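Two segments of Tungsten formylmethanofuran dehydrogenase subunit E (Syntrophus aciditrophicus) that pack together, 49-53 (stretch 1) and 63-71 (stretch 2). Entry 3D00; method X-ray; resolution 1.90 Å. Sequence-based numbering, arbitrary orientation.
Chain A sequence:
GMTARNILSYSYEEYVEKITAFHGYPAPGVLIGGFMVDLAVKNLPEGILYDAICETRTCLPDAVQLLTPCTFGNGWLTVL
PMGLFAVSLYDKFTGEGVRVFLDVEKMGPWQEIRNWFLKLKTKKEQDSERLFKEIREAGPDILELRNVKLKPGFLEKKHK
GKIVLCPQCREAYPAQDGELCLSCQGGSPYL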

# COMPACT_ATOMS: atom_id res chain seq x y z
N LEU A 49 -18.65 4.12 7.85
CA LEU A 49 -17.33 3.46 7.84
C LEU A 49 -17.15 2.68 6.54
O LEU A 49 -17.90 1.74 6.23
CB LEU A 49 -17.16 2.49 9.04
N TYR A 50 -16.13 3.08 5.78
CA TYR A 50 -15.97 2.57 4.44
C TYR A 50 -14.60 1.92 4.26
O TYR A 50 -13.62 2.35 4.87
CB TYR A 50 -16.22 3.71 3.42
CG TYR A 50 -15.30 4.93 3.47
CD1 TYR A 50 -14.06 4.89 2.88
CD2 TYR A 50 -15.69 6.12 4.07
CE1 TYR A 50 -13.22 5.96 2.90
CE2 TYR A 50 -14.85 7.22 4.08
CZ TYR A 50 -13.61 7.12 3.49
OH TYR A 50 -12.72 8.17 3.45
N ASP A 51 -14.56 0.89 3.44
CA ASP A 51 -13.31 0.39 2.90
C ASP A 51 -13.04 0.92 1.49
O ASP A 51 -13.89 1.51 0.87
CB ASP A 51 -13.28 -1.16 2.95
CG ASP A 51 -12.91 -1.72 4.36
OD1 ASP A 51 -12.84 -0.95 5.34
OD2 ASP A 51 -12.69 -2.95 4.47
N ALA A 52 -11.85 0.71 0.97
CA ALA A 52 -11.51 1.22 -0.37
C ALA A 52 -10.94 0.12 -1.27
O ALA A 52 -10.33 -0.79 -0.77
CB ALA A 52 -10.55 2.38 -0.24
N ILE A 53 -11.17 0.21 -2.57
CA ILE A 53 -10.53 -0.65 -3.56
C ILE A 53 -9.95 0.21 -4.67
O ILE A 53 -10.68 1.05 -5.23
CB ILE A 53 -11.53 -1.64 -4.24
CG1 ILE A 53 -11.85 -2.82 -3.34
CG2 ILE A 53 -10.94 -2.24 -5.52
CD1 ILE A 53 -13.26 -3.14 -3.44
N ALA A 63 -3.39 8.32 -3.10
CA ALA A 63 -4.49 9.29 -2.93
C ALA A 63 -5.42 8.81 -1.82
O ALA A 63 -5.77 9.57 -0.91
CB ALA A 63 -5.27 9.43 -4.24
N VAL A 64 -5.80 7.54 -1.90
CA VAL A 64 -6.60 6.90 -0.87
C VAL A 64 -5.87 6.93 0.49
O VAL A 64 -6.37 7.47 1.45
CB VAL A 64 -7.03 5.44 -1.28
CG1 VAL A 64 -7.78 4.71 -0.13
CG2 VAL A 64 -7.90 5.47 -2.52
N GLN A 65 -4.64 6.43 0.56
CA GLN A 65 -3.90 6.43 1.82
C GLN A 65 -3.73 7.77 2.44
O GLN A 65 -3.85 7.91 3.68
CB GLN A 65 -2.57 5.76 1.64
CG GLN A 65 -2.75 4.33 1.32
CD GLN A 65 -1.48 3.58 1.35
OE1 GLN A 65 -1.32 2.66 2.14
NE2 GLN A 65 -0.54 3.94 0.47
N LEU A 66 -3.50 8.79 1.61
CA LEU A 66 -3.33 10.16 2.11
C LEU A 66 -4.60 10.83 2.60
O LEU A 66 -4.55 11.74 3.40
CB LEU A 66 -2.77 11.07 1.02
CG LEU A 66 -1.25 11.28 0.87
CD1 LEU A 66 -0.93 11.86 -0.54
CD2 LEU A 66 -0.77 12.20 1.98
N LEU A 67 -5.75 10.44 2.05
CA LEU A 67 -7.00 11.16 2.26
C LEU A 67 -8.06 10.47 3.13
O LEU A 67 -9.02 11.11 3.59
CB LEU A 67 -7.64 11.45 0.89
CG LEU A 67 -6.95 12.45 -0.03
CD1 LEU A 67 -7.57 12.51 -1.43
CD2 LEU A 67 -6.97 13.83 0.65
N THR A 68 -7.92 9.15 3.29
CA THR A 68 -8.93 8.32 3.93
C THR A 68 -8.23 7.54 5.04
O THR A 68 -7.01 7.54 5.09
CB THR A 68 -9.54 7.29 2.95
OG1 THR A 68 -8.56 6.31 2.66
CG2 THR A 68 -10.00 7.91 1.59
N PRO A 69 -9.00 6.93 5.96
CA PRO A 69 -8.38 6.05 6.96
C PRO A 69 -7.92 4.72 6.45
O PRO A 69 -7.27 3.98 7.21
CB PRO A 69 -9.49 5.88 8.04
CG PRO A 69 -10.61 6.70 7.65
CD PRO A 69 -10.44 7.13 6.21
N CYS A 70 -8.24 4.40 5.18
CA CYS A 70 -7.91 3.14 4.58
C CYS A 70 -6.47 3.15 4.14
O CYS A 70 -6.07 3.97 3.29
CB CYS A 70 -8.83 2.84 3.38
SG CYS A 70 -10.60 3.09 3.72
N THR A 71 -5.70 2.20 4.64
CA THR A 71 -4.32 2.04 4.23
C THR A 71 -4.08 0.62 3.78
O THR A 71 -4.82 -0.30 4.10
CB THR A 71 -3.29 2.45 5.33
OG1 THR A 71 -3.22 1.46 6.35
CG2 THR A 71 -3.67 3.76 5.96

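Stretch 1 contributes an extended strand, residues 50-53, and stretch 2 the C-terminal part of a helix, residues 63-67, followed by a loop that leads back past the strand. The closest CA atoms are those of Asp 51 and Cys 70, 6.3 Å apart. No hydrogen bond crosses between the two segments. Their association, which buries 237 Å² summed over both sides, rests instead on van der Waals packing and on the sulfur of Cys 70.

Along the strand the CA-to-CB directions differ. Ala 52 directs its CA-to-CB bond toward stretch 2, whereas the corresponding bonds of Asp 51 and Ile 53 point away from it. Asp 51 therefore meets the other segment through its backbone, while its carboxylate atom OD1 is hydrogen-bonded elsewhere in the structure. The CA-to-CB bond of Tyr 50 runs sideways, but with chi1 in the p well the side chain extends so that its phenol end comes nearer to the loop.

Hydrogen bonds within stretch 2 connect the helix end with the loop that makes the contact. The carbonyl of Val 64 receives Leu 67 N (3.1 Å from N to Val 64 O) and Thr 68 N (2.9 Å from N to Val 64 O), and also the Thr 68 hydroxyl, with OG1 2.8 Å from Val 64 O. Thr 68 is the first residue to leave helical phi/psi, so the two bonds made by Thr 68 tie the start of the loop back to the last turn. Thr 68 OG1 also accepts a hydrogen bond from Cys 70 N at 3.2 Å, thereby linking helix end and cysteine through a single hydroxyl.

Apolar contacts join the small side chain of Ala 52 to both the helix and the loop. Ala 52 CB lies 3.6 Å from Val 64 CG1 and 4.0 Å from Cys 70 SG, so the methyl group packs against a valine branch and a polarizable sulfur. At the other end of the contact, the Tyr 50 ring meets the residues just beyond the helix. Tyr 50 OH is 3.3 Å from Thr 68 CG2, a close approach of a hydroxyl oxygen to a methyl group, and Thr 68 CB lies at the ring edge, near its plane. Pro 69 CD makes an apolar contact with Tyr 50 CZ at 4.2 Å and also lies 3.7 Å from the hydroxyl oxygen Tyr 50 OH.

The sulfur of Cys 70 connects these regions by touching three successive strand residues. Cys 70 SG lies 3.3 Å from Tyr 50 O, 3.9 Å from Asp 51 CA and 3.8 Å from Ala 52 N, so that one atom contacts the backbone of three consecutive residues, without a hydrogen bond to any of them. The sulfur also approaches the tyrosine: Cys 70 SG is 4.0 Å from Tyr 50 CE1 and 4.9 Å from the centroid of the Tyr 50 ring, 57° off the ring normal. This oblique sulfur-aromatic contact brings two polarizable groups together.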